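Local coordinates for protein DNA polymerase (PDB 2PY5) that replicates the viral genome of Bacillus phage phi29 from a protein primer, combining processive, strand-displacing DNA synthesis with 3'-5' exonuclease activity, at residues Y9-F13 and L44-W50; G229-N234 and I452-T457. The protein carries 2 engineered substitutions. One frame throughout, in Å; residues are numbered along the deposited sequence.

How the contacts relate
The two contacts belong to the two activities of the polymerase. Contact 1 packs helix 44-54 on strand 8-15 in the N-terminal exonuclease region; it includes position 12, an aspartate essential for exonucleolysis that is an engineered alanine here, and its nearest atom is about 4 Å from the bound DNA. Contact 2 pairs two strands of the polymerization region and carries Asp456, a ligand of the catalytic magnesium; the nearest atom of this contact is about 7 Å from the DNA. Contact 1 and contact 2 lie on opposite sides of the chain's centre. The centres of contact 1 and contact 2 are 46 Å apart, and the nearest atoms of contact 1 and contact 2 are about 31 Å apart. Contact 1 closes before contact 2 opens along the chain.

Contact 1 of 2, residues Y9-F13 and L44-W50; sequences YSCAF and LDEFMAW. Engineered in segment 9-13: Ala12 (natural residue Asp). With EDO (1,2-ethanediol), chain P.
Tyr9 offers one face of its ring to the indole edge of Trp50, a T-shaped pair with centroids 4.8 Å apart, planes at 89° and Tyr9 CG 3.7 Å from Trp50 CH2. Strand 9-13 is extended and helix 44-50 runs nearly antiparallel to it, at 158°, with axes 11.6 Å apart, a gap that long aromatic side chains can bridge. In register, Tyr9 CA lies 11.7 Å from Trp50 CA and Phe13 CA 8.8 Å from Leu44 CA. Alternation along the strand directs Tyr9 and Cys11 toward the helix, while engineered Ala12 (natural Asp) points away. Tyr9, Cys11 and Phe13 are all m; Leu44, Phe47 and Trp50, spaced three apart on the helix, are all t. Phe13 turns its edge to the face of Phe47 (centroids 5.2 Å, planes 83°, Phe13 CE2 to Phe47 CD2 3.6 Å), and Phe13 CZ meets Leu44 CD1 at 3.6 Å. Compact Cys11 fits between the aromatic pairs, its SG 4.0 Å from Phe47 CZ at the ring edge. This is helix-on-sheet packing in the exonuclease domain; Phe13 also touches Ala66, another engineered exonuclease position. With apolar and aromatic contacts throughout, the interface depends on close fit and exclusion of water rather than polar pairing.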
loop_
_atom_site.group_PDB
_atom_site.type_symbol
_atom_site.label_atom_id
_atom_site.label_comp_id
_atom_site.label_asym_id
_atom_site.label_seq_id
_atom_site.Cartn_x
_atom_site.Cartn_y
_atom_site.Cartn_z
ATOM N N TYR F 9 23.826 -1.632 -5.912
ATOM C CA TYR F 9 24.106 -2.349 -4.671
ATOM C C TYR F 9 22.898 -2.408 -3.790
ATOM O O TYR F 9 22.174 -1.430 -3.671
ATOM C CB TYR F 9 25.232 -1.658 -3.892
ATOM C CG TYR F 9 26.581 -1.749 -4.574
ATOM C CD1 TYR F 9 26.940 -0.849 -5.570
ATOM C CD2 TYR F 9 27.478 -2.746 -4.233
ATOM C CE1 TYR F 9 28.171 -0.924 -6.190
ATOM C CE2 TYR F 9 28.691 -2.848 -4.854
ATOM C CZ TYR F 9 29.050 -1.939 -5.839
ATOM O OH TYR F 9 30.282 -2.048 -6.461
ATOM N N SER F 10 22.737 -3.551 -3.137
ATOM C CA SER F 10 21.818 -3.753 -2.027
ATOM C C SER F 10 22.538 -3.524 -0.703
ATOM O O SER F 10 23.568 -4.146 -0.448
ATOM C CB SER F 10 21.318 -5.198 -2.058
ATOM O OG SER F 10 20.480 -5.454 -0.961
ATOM N N CYS F 11 21.972 -2.650 0.131
ATOM C CA CYS F 11 22.621 -2.204 1.376
ATOM C C CYS F 11 21.735 -2.351 2.601
ATOM O O CYS F 11 20.529 -2.383 2.504
ATOM C CB CYS F 11 22.987 -0.733 1.225
ATOM S SG CYS F 11 24.104 -0.364 -0.146
ATOM N N ALA F 12 22.355 -2.424 3.777
ATOM C CA ALA F 12 21.611 -2.435 5.036
ATOM C C ALA F 12 22.478 -1.901 6.157
ATOM O O ALA F 12 23.711 -1.976 6.093
ATOM C CB ALA F 12 21.166 -3.838 5.384
ATOM N N PHE F 13 21.814 -1.351 7.175
ATOM C CA PHE F 13 22.462 -1.004 8.440
ATOM C C PHE F 13 21.834 -1.773 9.593
ATOM O O PHE F 13 20.628 -2.063 9.587
ATOM C CB PHE F 13 22.242 0.464 8.787
ATOM C CG PHE F 13 22.882 1.469 7.847
ATOM C CD1 PHE F 13 22.276 2.692 7.669
ATOM C CD2 PHE F 13 24.083 1.221 7.195
ATOM C CE1 PHE F 13 22.837 3.663 6.881
ATOM C CE2 PHE F 13 24.648 2.176 6.390
ATOM C CZ PHE F 13 24.014 3.409 6.223
ATOM N N LEU F 44 30.087 3.558 10.032
ATOM C CA LEU F 44 29.370 4.387 9.061
ATOM C C LEU F 44 30.337 5.264 8.285
ATOM O O LEU F 44 30.149 5.478 7.087
ATOM C CB LEU F 44 28.292 5.254 9.729
ATOM C CG LEU F 44 27.410 6.090 8.799
ATOM C CD1 LEU F 44 26.750 5.204 7.705
ATOM C CD2 LEU F 44 26.320 6.835 9.552
ATOM N N ASP F 45 31.368 5.783 8.943
ATOM C CA ASP F 45 32.369 6.585 8.249
ATOM C C ASP F 45 32.975 5.807 7.090
ATOM O O ASP F 45 33.136 6.337 6.006
ATOM C CB ASP F 45 33.497 6.997 9.192
ATOM C CG ASP F 45 33.134 8.155 10.118
ATOM O OD1 ASP F 45 32.159 8.882 9.854
ATOM O OD2 ASP F 45 33.889 8.378 11.107
ATOM N N GLU F 46 33.315 4.550 7.343
ATOM C CA GLU F 46 33.880 3.692 6.320
ATOM C C GLU F 46 32.880 3.487 5.179
ATOM O O GLU F 46 33.253 3.572 3.998
ATOM C CB GLU F 46 34.244 2.353 6.934
ATOM C CG GLU F 46 34.989 1.446 6.015
ATOM C CD GLU F 46 35.476 0.227 6.741
ATOM O OE1 GLU F 46 34.692 -0.738 6.869
ATOM O OE2 GLU F 46 36.643 0.251 7.215
ATOM N N PHE F 47 31.632 3.202 5.543
ATOM C CA PHE F 47 30.571 2.973 4.546
ATOM C C PHE F 47 30.404 4.214 3.669
ATOM O O PHE F 47 30.358 4.131 2.429
ATOM C CB PHE F 47 29.241 2.670 5.230
ATOM C CG PHE F 47 28.091 2.496 4.248
ATOM C CD1 PHE F 47 27.989 1.314 3.505
ATOM C CD2 PHE F 47 27.130 3.482 4.069
ATOM C CE1 PHE F 47 26.957 1.141 2.575
ATOM C CE2 PHE F 47 26.088 3.300 3.151
ATOM C CZ PHE F 47 26.017 2.119 2.412
ATOM N N MET F 48 30.289 5.365 4.312
ATOM C CA MET F 48 30.017 6.607 3.578
ATOM C C MET F 48 31.202 7.026 2.678
ATOM O O MET F 48 31.001 7.601 1.603
ATOM C CB MET F 48 29.628 7.739 4.534
ATOM C CG MET F 48 28.293 7.497 5.190
ATOM S SD MET F 48 26.905 7.313 4.034
ATOM C CE MET F 48 26.910 8.909 3.183
ATOM N N ALA F 49 32.434 6.765 3.103
ATOM C CA ALA F 49 33.579 6.999 2.226
ATOM C C ALA F 49 33.411 6.203 0.920
ATOM O O ALA F 49 33.673 6.722 -0.155
ATOM C CB ALA F 49 34.903 6.631 2.934
ATOM N N TRP F 50 32.954 4.958 1.041
ATOM C CA TRP F 50 32.675 4.104 -0.104
ATOM C C TRP F 50 31.526 4.689 -0.947
ATOM O O TRP F 50 31.641 4.793 -2.189
ATOM C CB TRP F 50 32.362 2.677 0.371
ATOM C CG TRP F 50 31.848 1.780 -0.718
ATOM C CD1 TRP F 50 32.596 1.121 -1.655
ATOM C CD2 TRP F 50 30.478 1.443 -0.984
ATOM N NE1 TRP F 50 31.773 0.406 -2.490
ATOM C CE2 TRP F 50 30.474 0.577 -2.100
ATOM C CE3 TRP F 50 29.253 1.780 -0.385
ATOM C CZ2 TRP F 50 29.296 0.060 -2.636
ATOM C CZ3 TRP F 50 28.078 1.258 -0.921
ATOM C CH2 TRP F 50 28.118 0.391 -2.032
HETATM C C1 EDO P . 36.437 5.447 10.531
HETATM O O1 EDO P . 36.235 4.091 10.123
HETATM C C2 EDO P . 35.668 5.746 11.812
HETATM O O2 EDO P . 35.840 7.119 12.204
#

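Contact 2 of 2, residues G229-N234 and I452-T457; sequences GFTWLN and IIYCDT. With EDO (1,2-ethanediol), chain U; EDO (1,2-ethanediol), chain K.
Strands 231-233 and 452-456 run antiparallel (169°, axes 4.6 Å apart), with Trp232 and Cys455 the hydrogen-bonded pair: Trp232 N to Cys455 O 2.9 Å, Cys455 N to Trp232 O 2.8 Å. Thr231-Asp456 and Leu233-Tyr454 are the flanking non-hydrogen-bonded pairs. On their face, Thr231 (m) donates OG1 to Asp456 OD1 (2.7 Å), which probably helps to orient this t carboxylate of the YCDTD motif, a catalytic magnesium ligand salt-bridged to Lys498; Leu233 CB packs 4.0 Å from Tyr454 CD1, both t. Opposite, Trp232 (t) brings CE3 to 4.2 Å from Cys455 SG (m), small enough for the indole beside it. Asn234 N continues the ladder to Ile453 O (2.9 Å), and its t side chain adds ND2 to Ile452 O (2.9 Å). Glycine suits position 229, where a CB would clash with Thr457 OG1; Thr457 N, in a positive-phi turn, donates to Phe230 O (2.7 Å). Ile453 and Tyr454 form a classic beta bulge against His461. Strand 459-463 flanks strand 452-456 in the palm sheet, and helix 427-447 packs against Phe230, Ile452 and Cys455.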
loop_
_atom_site.group_PDB
_atom_site.type_symbol
_atom_site.label_atom_id
_atom_site.label_comp_id
_atom_site.label_asym_id
_atom_site.label_seq_id
_atom_site.Cartn_x
_atom_site.Cartn_y
_atom_site.Cartn_z
ATOM N N GLY F 229 -11.273 1.726 -0.364
ATOM C CA GLY F 229 -12.095 0.560 -0.143
ATOM C C GLY F 229 -13.197 0.746 0.884
ATOM O O GLY F 229 -13.093 1.585 1.782
ATOM N N PHE F 230 -14.226 -0.078 0.765
ATOM C CA PHE F 230 -15.346 -0.106 1.708
ATOM C C PHE F 230 -15.024 -1.089 2.845
ATOM O O PHE F 230 -14.934 -2.310 2.637
ATOM C CB PHE F 230 -16.629 -0.532 0.999
ATOM C CG PHE F 230 -17.831 -0.551 1.897
ATOM C CD1 PHE F 230 -18.401 0.627 2.320
ATOM C CD2 PHE F 230 -18.369 -1.756 2.324
ATOM C CE1 PHE F 230 -19.491 0.609 3.189
ATOM C CE2 PHE F 230 -19.453 -1.784 3.164
ATOM C CZ PHE F 230 -20.022 -0.587 3.580
ATOM N N THR F 231 -14.872 -0.546 4.045
ATOM C CA THR F 231 -14.589 -1.359 5.225
ATOM C C THR F 231 -15.599 -0.982 6.297
ATOM O O THR F 231 -15.655 0.169 6.719
ATOM C CB THR F 231 -13.153 -1.099 5.749
ATOM O OG1 THR F 231 -12.205 -1.279 4.680
ATOM C CG2 THR F 231 -12.818 -2.016 6.894
ATOM N N TRP F 232 -16.366 -1.962 6.772
ATOM C CA TRP F 232 -17.524 -1.712 7.620
ATOM C C TRP F 232 -17.852 -2.913 8.479
ATOM O O TRP F 232 -17.930 -4.034 7.985
ATOM C CB TRP F 232 -18.735 -1.374 6.748
ATOM C CG TRP F 232 -20.044 -1.258 7.463
ATOM C CD1 TRP F 232 -20.458 -0.234 8.260
ATOM C CD2 TRP F 232 -21.111 -2.206 7.453
ATOM N NE1 TRP F 232 -21.714 -0.471 8.726
ATOM C CE2 TRP F 232 -22.140 -1.684 8.256
ATOM C CE3 TRP F 232 -21.296 -3.451 6.850
ATOM C CZ2 TRP F 232 -23.341 -2.345 8.448
ATOM C CZ3 TRP F 232 -22.494 -4.116 7.056
ATOM C CH2 TRP F 232 -23.496 -3.568 7.854
ATOM N N LEU F 233 -18.059 -2.652 9.775
ATOM C CA LEU F 233 -18.543 -3.652 10.732
ATOM C C LEU F 233 -19.972 -3.326 11.139
ATOM O O LEU F 233 -20.264 -2.213 11.614
ATOM C CB LEU F 233 -17.654 -3.658 11.971
ATOM C CG LEU F 233 -18.040 -4.611 13.097
ATOM C CD1 LEU F 233 -18.130 -6.049 12.645
ATOM C CD2 LEU F 233 -17.066 -4.468 14.276
ATOM N N ASN F 234 -20.849 -4.302 10.950
ATOM C CA ASN F 234 -22.239 -4.219 11.346
ATOM C C ASN F 234 -22.321 -4.067 12.849
ATOM O O ASN F 234 -21.872 -4.946 13.570
ATOM C CB ASN F 234 -22.955 -5.487 10.880
ATOM C CG ASN F 234 -24.449 -5.427 11.038
ATOM O OD1 ASN F 234 -24.991 -4.588 11.777
ATOM N ND2 ASN F 234 -25.138 -6.359 10.378
ATOM N N ILE F 452 -25.035 -10.422 7.089
ATOM C CA ILE F 452 -23.791 -9.669 6.945
ATOM C C ILE F 452 -23.211 -9.233 8.291
ATOM O O ILE F 452 -23.888 -8.596 9.105
ATOM C CB ILE F 452 -23.945 -8.451 5.998
ATOM C CG1 ILE F 452 -22.583 -7.856 5.647
ATOM C CG2 ILE F 452 -24.875 -7.363 6.616
ATOM C CD1 ILE F 452 -21.681 -8.769 4.804
ATOM N N ILE F 453 -21.948 -9.603 8.506
ATOM C CA ILE F 453 -21.195 -9.199 9.686
ATOM C C ILE F 453 -20.280 -8.016 9.383
ATOM O O ILE F 453 -20.272 -7.017 10.116
ATOM C CB ILE F 453 -20.288 -10.350 10.210
ATOM C CG1 ILE F 453 -21.089 -11.602 10.548
ATOM C CG2 ILE F 453 -19.497 -9.890 11.464
ATOM C CD1 ILE F 453 -20.191 -12.875 10.701
ATOM N N TYR F 454 -19.509 -8.138 8.298
ATOM C CA TYR F 454 -18.326 -7.304 8.095
ATOM C C TYR F 454 -17.932 -7.299 6.635
ATOM O O TYR F 454 -18.026 -8.326 5.981
ATOM C CB TYR F 454 -17.186 -7.900 8.934
ATOM C CG TYR F 454 -15.841 -7.229 8.835
ATOM C CD1 TYR F 454 -15.622 -5.987 9.390
ATOM C CD2 TYR F 454 -14.782 -7.829 8.159
ATOM C CE1 TYR F 454 -14.386 -5.355 9.298
ATOM C CE2 TYR F 454 -13.539 -7.217 8.090
ATOM C CZ TYR F 454 -13.342 -5.989 8.646
ATOM O OH TYR F 454 -12.112 -5.353 8.560
ATOM N N CYS F 455 -17.503 -6.143 6.142
ATOM C CA CYS F 455 -16.907 -6.018 4.815
ATOM C C CYS F 455 -15.536 -5.391 4.940
ATOM O O CYS F 455 -15.349 -4.466 5.727
ATOM C CB CYS F 455 -17.738 -5.074 3.948
ATOM S SG CYS F 455 -19.446 -5.584 3.687
ATOM N N ASP F 456 -14.599 -5.859 4.126
ATOM C CA ASP F 456 -13.342 -5.145 3.959
ATOM C C ASP F 456 -12.832 -5.227 2.535
ATOM O O ASP F 456 -12.148 -6.185 2.166
ATOM C CB ASP F 456 -12.257 -5.638 4.902
ATOM C CG ASP F 456 -10.975 -4.797 4.795
ATOM O OD1 ASP F 456 -11.031 -3.706 4.157
ATOM O OD2 ASP F 456 -9.921 -5.199 5.341
ATOM N N THR F 457 -13.191 -4.207 1.760
ATOM C CA THR F 457 -12.646 -3.928 0.436
ATOM C C THR F 457 -13.117 -4.901 -0.606
ATOM O O THR F 457 -13.890 -4.513 -1.474
ATOM C CB THR F 457 -11.112 -3.796 0.437
ATOM O OG1 THR F 457 -10.748 -2.774 1.355
ATOM C CG2 THR F 457 -10.595 -3.407 -0.965
HETATM C C1 EDO U . -8.729 -6.353 1.481
HETATM O O1 EDO U . -7.459 -5.720 1.293
HETATM C C2 EDO U . -8.558 -7.795 1.959
HETATM O O2 EDO U . -9.614 -8.197 2.854
HETATM C C1 EDO K . -28.784 -6.617 9.925
HETATM O O1 EDO K . -28.050 -6.465 11.136
HETATM C C2 EDO K . -29.633 -7.888 9.940
HETATM O O2 EDO K . -30.869 -7.686 10.644
HETATM O O HOH W 1 -14.355 -1.717 -1.678
#